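Side-chain contacts in annexin A8 (Homo sapiens, PDB 1W3W), which binds calcium and acidic phospholipids as a member of the annexin family and acts as an anticoagulant by indirectly inhibiting the thromboplastin-specific complex of blood coagulation: residues A[37-41]-A[42-46]; A[113-116]-A[117-121]; A[226-229]-A[230-234]; A[299-302]-A[303-307]. All blocks are in the same frame, centred on the assembly; numbering follows the deposited sequence.

Contact 1: A[37-41]-A[42-46]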
loop_
_atom_site.group_PDB
_atom_site.type_symbol
_atom_site.label_atom_id
_atom_site.label_comp_id
_atom_site.label_asym_id
_atom_site.label_seq_id
_atom_site.Cartn_x
_atom_site.Cartn_y
_atom_site.Cartn_z
ATOM N N ILE A 37 12.012 25.335 24.047
ATOM C CA ILE A 37 12.443 24.157 24.770
ATOM C C ILE A 37 11.208 23.343 25.114
ATOM O O ILE A 37 10.237 23.873 25.664
ATOM C CB ILE A 37 13.211 24.572 26.048
ATOM C CG1 ILE A 37 14.550 25.213 25.663
ATOM C CG2 ILE A 37 13.440 23.375 26.945
ATOM C CD1 ILE A 37 15.079 26.191 26.682
ATOM N N GLY A 38 11.261 22.062 24.786
ATOM C CA GLY A 38 10.127 21.177 24.927
ATOM C C GLY A 38 9.296 21.093 23.654
ATOM O O GLY A 38 9.241 22.024 22.838
ATOM N N THR A 39 8.651 19.946 23.501
ATOM C CA THR A 39 7.824 19.634 22.346
ATOM C C THR A 39 6.465 19.173 22.847
ATOM O O THR A 39 6.399 18.288 23.701
ATOM C CB THR A 39 8.482 18.501 21.541
ATOM O OG1 THR A 39 9.734 18.951 21.008
ATOM C CG2 THR A 39 7.653 18.147 20.299
ATOM N N ASN A 40 5.400 19.791 22.341
ATOM C CA ASN A 40 4.029 19.391 22.647
ATOM C C ASN A 40 3.530 18.435 21.572
ATOM O O ASN A 40 2.938 18.843 20.579
ATOM C CB ASN A 40 3.124 20.624 22.728
ATOM C CG ASN A 40 1.725 20.300 23.267
ATOM O OD1 ASN A 40 1.311 19.141 23.314
ATOM N ND2 ASN A 40 1.004 21.332 23.687
ATOM N N GLU A 41 3.784 17.151 21.774
ATOM C CA GLU A 41 3.470 16.136 20.776
ATOM C C GLU A 41 1.974 15.985 20.560
ATOM O O GLU A 41 1.537 15.679 19.468
ATOM C CB GLU A 41 4.061 14.787 21.177
ATOM C CG GLU A 41 5.576 14.730 21.073
ATOM C CD GLU A 41 6.288 15.007 22.393
ATOM O OE1 GLU A 41 7.532 14.892 22.413
ATOM O OE2 GLU A 41 5.621 15.322 23.403
ATOM N N GLN A 42 1.195 16.189 21.611
ATOM C CA GLN A 42 -0.242 16.043 21.525
ATOM C C GLN A 42 -0.847 17.079 20.589
ATOM O O GLN A 42 -1.755 16.759 19.834
ATOM C CB GLN A 42 -0.883 16.151 22.919
ATOM C CG GLN A 42 -2.376 15.841 22.927
ATOM C CD GLN A 42 -2.681 14.434 22.451
ATOM O OE1 GLN A 42 -3.505 14.234 21.552
ATOM N NE2 GLN A 42 -2.008 13.463 23.026
ATOM N N ALA A 43 -0.344 18.313 20.632
ATOM C CA ALA A 43 -0.823 19.364 19.748
ATOM C C ALA A 43 -0.499 19.038 18.290
ATOM O O ALA A 43 -1.251 19.402 17.403
ATOM C CB ALA A 43 -0.221 20.707 20.127
ATOM N N ILE A 44 0.622 18.355 18.057
ATOM C CA ILE A 44 0.981 17.917 16.716
ATOM C C ILE A 44 -0.010 16.836 16.235
ATOM O O ILE A 44 -0.488 16.912 15.115
ATOM C CB ILE A 44 2.459 17.434 16.662
ATOM C CG1 ILE A 44 3.399 18.638 16.861
ATOM C CG2 ILE A 44 2.768 16.758 15.341
ATOM C CD1 ILE A 44 4.806 18.268 17.233
ATOM N N ILE A 45 -0.328 15.875 17.101
ATOM C CA ILE A 45 -1.344 14.851 16.817
ATOM C C ILE A 45 -2.695 15.498 16.512
ATOM O O ILE A 45 -3.332 15.167 15.527
ATOM C CB ILE A 45 -1.476 13.858 18.005
ATOM C CG1 ILE A 45 -0.205 13.037 18.171
ATOM C CG2 ILE A 45 -2.695 12.908 17.826
ATOM C CD1 ILE A 45 -0.188 12.226 19.459
ATOM N N ASP A 46 -3.103 16.458 17.334
ATOM C CA ASP A 46 -4.432 17.059 17.233
ATOM C C ASP A 46 -4.631 17.834 15.953
ATOM O O ASP A 46 -5.739 17.927 15.483
ATOM C CB ASP A 46 -4.713 17.986 18.416
ATOM C CG ASP A 46 -4.970 17.225 19.705
ATOM O OD1 ASP A 46 -5.030 15.976 19.687
ATOM O OD2 ASP A 46 -5.106 17.805 20.789
#
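Asn40 caps the N-terminus of helix 41-48 by reaching its side-chain amide forward to the first turn. Its OD1 accepts from Ala43 N at 3.3 Å with a fairly straight N-H (157°), but the donor stands above the carbonyl plane of the amide. With CG anti to the backbone N (chi1 -171°), the amide swings forward along the chain to meet that N-H. The backbone carbonyl of Asn40 adds two weak bonds, from Ala43 N and Ile44 N. The first firm helical bond comes one residue later, where Ile45 N donates to Glu41 O at 3.0 Å and Ile45 CG1 lies 3.4 Å from the same oxygen.

Van der Waals contacts are few. The methyl of Ala43 packs against the flat face of the Asn40 amide, its CB 3.7 Å from CG. Ile44 reaches back to the loop, CD1 meeting Thr39 CG2 at 4.2 Å, the side chains crossing at a slant.

Within the first annexin repeat, helix 24-34 receives Ala43 at Ala33 and Ile44 at Leu30 and Met34. Ile45 faces Phe83 of helix 81-91 and Ala318 and Ser321 of helix 313-323, bringing the start of helix 41-48 against the fourth repeat.

Contact 2: A[113-116]-A[117-121]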
loop_
_atom_site.group_PDB
_atom_site.type_symbol
_atom_site.label_atom_id
_atom_site.label_comp_id
_atom_site.label_asym_id
_atom_site.label_seq_id
_atom_site.Cartn_x
_atom_site.Cartn_y
_atom_site.Cartn_z
ATOM N N GLU A 113 11.206 -6.462 -0.833
ATOM C CA GLU A 113 10.427 -6.903 -1.981
ATOM C C GLU A 113 8.940 -6.855 -1.663
ATOM O O GLU A 113 8.142 -6.542 -2.524
ATOM C CB GLU A 113 10.841 -8.320 -2.418
ATOM C CG GLU A 113 12.275 -8.382 -2.930
ATOM C CD GLU A 113 12.716 -9.766 -3.376
ATOM O OE1 GLU A 113 13.627 -9.835 -4.236
ATOM O OE2 GLU A 113 12.169 -10.779 -2.878
ATOM N N GLY A 114 8.597 -7.139 -0.412
ATOM C CA GLY A 114 7.225 -7.095 0.058
ATOM C C GLY A 114 6.562 -5.733 -0.102
ATOM O O GLY A 114 5.383 -5.669 -0.396
ATOM N N VAL A 115 7.320 -4.656 0.092
ATOM C CA VAL A 115 6.817 -3.300 -0.086
ATOM C C VAL A 115 6.471 -3.080 -1.548
ATOM O O VAL A 115 5.406 -2.559 -1.875
ATOM C CB VAL A 115 7.857 -2.228 0.376
ATOM C CG1 VAL A 115 7.386 -0.821 0.024
ATOM C CG2 VAL A 115 8.105 -2.332 1.860
ATOM N N ILE A 116 7.371 -3.511 -2.428
ATOM C CA ILE A 116 7.204 -3.316 -3.861
ATOM C C ILE A 116 6.011 -4.103 -4.401
ATOM O O ILE A 116 5.223 -3.576 -5.175
ATOM C CB ILE A 116 8.500 -3.700 -4.650
ATOM C CG1 ILE A 116 9.716 -2.930 -4.107
ATOM C CG2 ILE A 116 8.303 -3.390 -6.143
ATOM C CD1 ILE A 116 11.090 -3.420 -4.647
ATOM N N ILE A 117 5.873 -5.353 -3.962
ATOM C CA ILE A 117 4.740 -6.206 -4.347
ATOM C C ILE A 117 3.393 -5.573 -3.960
ATOM O O ILE A 117 2.466 -5.493 -4.772
ATOM C CB ILE A 117 4.890 -7.601 -3.668
ATOM C CG1 ILE A 117 6.025 -8.392 -4.336
ATOM C CG2 ILE A 117 3.579 -8.383 -3.703
ATOM C CD1 ILE A 117 6.598 -9.529 -3.501
ATOM N N GLU A 118 3.301 -5.148 -2.703
ATOM C CA GLU A 118 2.081 -4.569 -2.147
ATOM C C GLU A 118 1.626 -3.384 -2.966
ATOM O O GLU A 118 0.467 -3.302 -3.353
ATOM C CB GLU A 118 2.323 -4.159 -0.686
ATOM C CG GLU A 118 1.242 -3.300 -0.049
ATOM C CD GLU A 118 1.767 -2.574 1.177
ATOM O OE1 GLU A 118 2.057 -3.239 2.184
ATOM O OE2 GLU A 118 1.895 -1.341 1.130
ATOM N N ILE A 119 2.528 -2.453 -3.218
ATOM C CA ILE A 119 2.149 -1.241 -3.917
ATOM C C ILE A 119 1.800 -1.529 -5.377
ATOM O O ILE A 119 0.748 -1.083 -5.867
ATOM C CB ILE A 119 3.229 -0.168 -3.800
ATOM C CG1 ILE A 119 3.369 0.244 -2.335
ATOM C CG2 ILE A 119 2.849 1.038 -4.638
ATOM C CD1 ILE A 119 4.474 1.225 -2.077
ATOM N N LEU A 120 2.644 -2.290 -6.066
ATOM C CA LEU A 120 2.413 -2.535 -7.491
ATOM C C LEU A 120 1.144 -3.365 -7.758
ATOM O O LEU A 120 0.461 -3.158 -8.763
ATOM C CB LEU A 120 3.640 -3.171 -8.160
ATOM C CG LEU A 120 4.659 -2.168 -8.728
ATOM C CD1 LEU A 120 5.079 -1.133 -7.711
ATOM C CD2 LEU A 120 5.887 -2.868 -9.301
ATOM N N ALA A 121 0.821 -4.288 -6.864
ATOM C CA ALA A 121 -0.353 -5.138 -7.046
ATOM C C ALA A 121 -1.665 -4.485 -6.621
ATOM O O ALA A 121 -2.730 -4.811 -7.165
ATOM C CB ALA A 121 -0.158 -6.445 -6.327
#
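Residues 113-116 and 117-121 form one unbroken alpha-helix, joined by four successive i to i+4 bonds. Ile117 N to Glu113 O, at 2.9 Å, points nearly straight down the carbonyl (C=O...N 163°). Glu118 N to Gly114 O, at 3.2 Å, is the most tilted of the four, 33° from the carbonyl plane; Ile119 N to Val115 O and Leu120 N to Ile116 O complete the ladder.

Two apolar pairs each link residues one turn apart, their side chains side by side and pointing the same way. Val115 CG1 meets Ile119 CD1 at 4.1 Å; this branch is anti to the backbone N (chi1 173°), which carries it along the helix toward Ile119. Ile116 CG2 meets Leu120 CD2 at 4.0 Å. Ile117 runs its CG1 alongside the carbonyl oxygen of Glu113, 3.3 Å from CG1 to O, and reaches Ala243 and Thr246 beyond.

Glu118 leaves this apolar surface, its CB 3.4 Å from Gly114 O and its carboxylate bridged to Arg261 and Arg278. The apolar flanks pack against helices 96-107, 153-163 and 238-252, while one buried acid ties helix 113-122 of the second annexin repeat to two arginines of the fourth; that pairing probably keeps the carboxylate ionised.

Contact 3: A[226-229]-A[230-234]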
loop_
_atom_site.group_PDB
_atom_site.type_symbol
_atom_site.label_atom_id
_atom_site.label_comp_id
_atom_site.label_asym_id
_atom_site.label_seq_id
_atom_site.Cartn_x
_atom_site.Cartn_y
_atom_site.Cartn_z
ATOM N N LYS A 226 -9.560 -27.406 -8.006
ATOM C CA LYS A 226 -8.614 -26.811 -7.093
ATOM C C LYS A 226 -8.777 -25.287 -7.216
ATOM O O LYS A 226 -8.941 -24.766 -8.323
ATOM C CB LYS A 226 -7.203 -27.249 -7.489
ATOM C CG LYS A 226 -6.177 -27.157 -6.391
ATOM C CD LYS A 226 -4.870 -27.862 -6.785
ATOM C CE LYS A 226 -4.118 -28.369 -5.551
ATOM N NZ LYS A 226 -2.641 -28.205 -5.682
ATOM N N SER A 227 -8.753 -24.574 -6.096
ATOM C CA SER A 227 -8.789 -23.122 -6.127
ATOM C C SER A 227 -7.483 -22.596 -6.731
ATOM O O SER A 227 -6.440 -23.241 -6.637
ATOM C CB SER A 227 -8.999 -22.565 -4.720
ATOM O OG SER A 227 -7.864 -22.812 -3.907
ATOM N N ILE A 228 -7.528 -21.412 -7.317
ATOM C CA ILE A 228 -6.318 -20.804 -7.878
ATOM C C ILE A 228 -5.269 -20.516 -6.790
ATOM O O ILE A 228 -4.083 -20.675 -7.020
ATOM C CB ILE A 228 -6.664 -19.533 -8.725
ATOM C CG1 ILE A 228 -5.485 -19.115 -9.603
ATOM C CG2 ILE A 228 -7.072 -18.372 -7.868
ATOM C CD1 ILE A 228 -5.197 -20.074 -10.702
ATOM N N GLU A 229 -5.718 -20.127 -5.598
ATOM C CA GLU A 229 -4.805 -19.891 -4.484
ATOM C C GLU A 229 -4.007 -21.155 -4.070
ATOM O O GLU A 229 -2.781 -21.097 -3.916
ATOM C CB GLU A 229 -5.512 -19.230 -3.273
ATOM C CG GLU A 229 -6.979 -19.548 -3.042
ATOM C CD GLU A 229 -7.954 -18.654 -3.812
ATOM O OE1 GLU A 229 -8.522 -19.147 -4.812
ATOM O OE2 GLU A 229 -8.181 -17.477 -3.418
ATOM N N ASP A 230 -4.694 -22.283 -3.933
ATOM C CA ASP A 230 -4.052 -23.546 -3.579
ATOM C C ASP A 230 -3.102 -24.018 -4.680
ATOM O O ASP A 230 -2.069 -24.585 -4.383
ATOM C CB ASP A 230 -5.085 -24.628 -3.257
ATOM C CG ASP A 230 -5.720 -24.433 -1.898
ATOM O OD1 ASP A 230 -6.731 -25.096 -1.603
ATOM O OD2 ASP A 230 -5.270 -23.628 -1.057
ATOM N N SER A 231 -3.435 -23.747 -5.938
ATOM C CA SER A 231 -2.550 -24.081 -7.049
ATOM C C SER A 231 -1.285 -23.263 -6.979
ATOM O O SER A 231 -0.208 -23.809 -7.055
ATOM C CB SER A 231 -3.235 -23.877 -8.386
ATOM O OG SER A 231 -4.286 -24.813 -8.534
ATOM N N ILE A 232 -1.413 -21.958 -6.793
ATOM C CA ILE A 232 -0.247 -21.090 -6.599
ATOM C C ILE A 232 0.599 -21.537 -5.398
ATOM O O ILE A 232 1.824 -21.565 -5.483
ATOM C CB ILE A 232 -0.691 -19.605 -6.452
ATOM C CG1 ILE A 232 -1.249 -19.095 -7.784
ATOM C CG2 ILE A 232 0.477 -18.727 -6.012
ATOM C CD1 ILE A 232 -2.089 -17.873 -7.672
ATOM N N LYS A 233 -0.043 -21.890 -4.290
ATOM C CA LYS A 233 0.679 -22.300 -3.074
ATOM C C LYS A 233 1.462 -23.591 -3.277
ATOM O O LYS A 233 2.525 -23.772 -2.680
ATOM C CB LYS A 233 -0.273 -22.497 -1.888
ATOM C CG LYS A 233 -0.755 -21.212 -1.231
ATOM C CD LYS A 233 -1.676 -21.509 -0.052
ATOM C CE LYS A 233 -2.382 -20.265 0.434
ATOM N NZ LYS A 233 -3.204 -20.516 1.670
ATOM N N SER A 234 0.934 -24.502 -4.090
ATOM C CA SER A 234 1.604 -25.783 -4.308
ATOM C C SER A 234 2.645 -25.700 -5.419
ATOM O O SER A 234 3.585 -26.487 -5.419
ATOM C CB SER A 234 0.592 -26.899 -4.597
ATOM O OG SER A 234 0.063 -26.791 -5.895
HETATM O O HOH W 1 -8.411 -26.184 -3.392
#
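Ser227 is the N-cap of helix 228-235: its OG accepts from Asp230 N at 3.2 Å along a nearly straight N-H (160°). The hydroxyl sits between its own backbone N and carbonyl carbon (chi1 68°), the rotation that brings it over the first helical turn. A water adds to the cap, accepting from Ser227 N and donating to Asp230 OD1 at 2.7 Å. An alanine here would remove the hydroxyl and is likely to leave Asp230 N without its capping acceptor at the helix start.

Regular backbone bonds follow: Ser231 N to Ser227 O, Ile232 N to Ile228 O at 3.0 Å, and Lys233 N to Glu229 O. A turn further on, Ser234 OG donates to Ser231 O.

The extended aliphatic chain of Lys226 lies along the hydroxyl of Ser231, CD to OG 3.6 Å, and its NZ ends 3.1 Å from Ser234 OG. The apolar contact is Ile228 CG1 on Ile232 CD1, at 4.1 Å.

In the third annexin repeat, Ile228 faces Phe217 and Tyr220 of helix 210-224, and Tyr220 also hydrogen-bonds the Ser231 hydroxyl. Ile232 turns to Met244 and Val248 of helix 238-252, while the lysines lie exposed.

Contact 4: A[299-302]-A[303-307]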
loop_
_atom_site.group_PDB
_atom_site.type_symbol
_atom_site.label_atom_id
_atom_site.label_comp_id
_atom_site.label_asym_id
_atom_site.label_seq_id
_atom_site.Cartn_x
_atom_site.Cartn_y
_atom_site.Cartn_z
ATOM N N TYR A 299 -11.550 -11.337 11.619
ATOM C CA TYR A 299 -10.734 -11.700 12.775
ATOM C C TYR A 299 -11.463 -11.684 14.128
ATOM O O TYR A 299 -10.871 -12.064 15.134
ATOM C CB TYR A 299 -9.502 -10.793 12.829
ATOM C CG TYR A 299 -8.673 -10.884 11.566
ATOM C CD1 TYR A 299 -8.425 -9.759 10.777
ATOM C CD2 TYR A 299 -8.157 -12.107 11.144
ATOM C CE1 TYR A 299 -7.689 -9.862 9.605
ATOM C CE2 TYR A 299 -7.421 -12.212 9.996
ATOM C CZ TYR A 299 -7.190 -11.090 9.227
ATOM O OH TYR A 299 -6.451 -11.220 8.072
ATOM N N GLY A 300 -12.717 -11.237 14.149
ATOM C CA GLY A 300 -13.517 -11.188 15.367
ATOM C C GLY A 300 -13.017 -10.213 16.428
ATOM O O GLY A 300 -13.295 -10.377 17.619
ATOM N N LYS A 301 -12.258 -9.214 15.996
ATOM C CA LYS A 301 -11.793 -8.136 16.863
ATOM C C LYS A 301 -11.519 -6.898 16.011
ATOM O O LYS A 301 -11.350 -7.009 14.795
ATOM C CB LYS A 301 -10.523 -8.538 17.599
ATOM C CG LYS A 301 -9.447 -9.167 16.737
ATOM C CD LYS A 301 -8.195 -9.488 17.572
ATOM C CE LYS A 301 -7.850 -10.978 17.581
ATOM N NZ LYS A 301 -8.000 -11.597 18.942
ATOM N N THR A 302 -11.481 -5.726 16.639
ATOM C CA THR A 302 -11.258 -4.478 15.902
ATOM C C THR A 302 -9.775 -4.224 15.592
ATOM O O THR A 302 -8.888 -4.701 16.287
ATOM C CB THR A 302 -11.814 -3.288 16.667
ATOM O OG1 THR A 302 -11.084 -3.117 17.885
ATOM C CG2 THR A 302 -13.283 -3.520 17.099
ATOM N N LEU A 303 -9.535 -3.455 14.534
ATOM C CA LEU A 303 -8.211 -2.988 14.173
ATOM C C LEU A 303 -7.544 -2.255 15.355
ATOM O O LEU A 303 -6.387 -2.499 15.683
ATOM C CB LEU A 303 -8.327 -2.037 12.972
ATOM C CG LEU A 303 -7.035 -1.402 12.469
ATOM C CD1 LEU A 303 -6.026 -2.453 12.111
ATOM C CD2 LEU A 303 -7.348 -0.517 11.266
ATOM N N SER A 304 -8.302 -1.371 15.991
ATOM C CA SER A 304 -7.814 -0.579 17.128
ATOM C C SER A 304 -7.344 -1.428 18.308
ATOM O O SER A 304 -6.361 -1.090 18.948
ATOM C CB SER A 304 -8.895 0.392 17.589
ATOM O OG SER A 304 -9.152 1.323 16.560
ATOM N N SER A 305 -8.014 -2.550 18.572
ATOM C CA SER A 305 -7.633 -3.404 19.696
ATOM C C SER A 305 -6.248 -4.007 19.470
ATOM O O SER A 305 -5.454 -4.138 20.418
ATOM C CB SER A 305 -8.684 -4.501 19.978
ATOM O OG SER A 305 -8.555 -5.624 19.088
ATOM N N MET A 306 -5.943 -4.355 18.223
ATOM C CA MET A 306 -4.624 -4.874 17.914
ATOM C C MET A 306 -3.566 -3.790 17.947
ATOM O O MET A 306 -2.456 -4.013 18.427
ATOM C CB MET A 306 -4.625 -5.627 16.577
ATOM C CG MET A 306 -4.955 -7.082 16.776
ATOM S SD MET A 306 -4.784 -8.037 15.314
ATOM C CE MET A 306 -3.104 -8.535 15.461
ATOM N N ILE A 307 -3.907 -2.604 17.464
ATOM C CA ILE A 307 -3.004 -1.467 17.565
ATOM C C ILE A 307 -2.681 -1.155 19.044
ATOM O O ILE A 307 -1.532 -0.913 19.388
ATOM C CB ILE A 307 -3.593 -0.230 16.845
ATOM C CG1 ILE A 307 -3.568 -0.436 15.323
ATOM C CG2 ILE A 307 -2.807 1.003 17.213
ATOM C CD1 ILE A 307 -4.379 0.579 14.547
#
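Thr302 and Ser305 hold the tight part of this contact across the first turn of helix 303-310, Ser305 donating each of the bonds and Thr302 accepting them. Ser305 N donates to Thr302 OG1 at 3.2 Å, the capping bond, and more weakly to Thr302 O. The serine hydroxyl turns back as a second donor: Ser305 OG to Thr302 O is 3.0 Å, with the donor tilted 17° from the carbonyl plane. The threonine carbonyl thus takes the hydroxyl firmly and the amide weakly. Thr302 chi1 (65°) places OG1 over the helix start, and Ser305 CB closes up to 3.5 Å from that OG1.

Thr302 is therefore the N-cap of a helix in the fourth annexin repeat, entered through a short loop in which Gly300, with positive phi, ends helix 288-299. A valine in its place would lack the hydroxyl, and Ser305 N would probably keep just its weak bond to the Thr302 carbonyl.

The looser side belongs to exposed Lys301. With CG turned between its backbone N and carbonyl carbon (chi1 47°), the lysine chain slants across Met306, CD 4.1 Å from Met306 CG, while CB stays 3.8 Å from Ser305 OG.

The inner face of the helix is buried: Met306 lies on Tyr263, Phe295 and Met266, and Leu303 on Phe295 and Met266. The Met306 side chain comes within about 6 Å of the bound calcium ion.

Overall arrangement
The four contacts sample one each of the four annexin repeats, in chain order, and none touches another. Contacts 1, 3 and 4 are helix starts capped by Asn40, Ser227 and Thr302, whereas contact 2 lies wholly within a helix. Contact 2 is the most central, its centre about 7 Å from the chain centre; contacts 1 and 3 lie on opposite sides of the chain centre, their own centres about 50 Å apart. Contact 4 comes to about 12 Å of contact 1 and of contact 3, nearest atoms. It alone neighbours the calcium site of Met266, Gly268, Gly270 and Asp310, with the Met306 side chain about 4 Å from that of Met266.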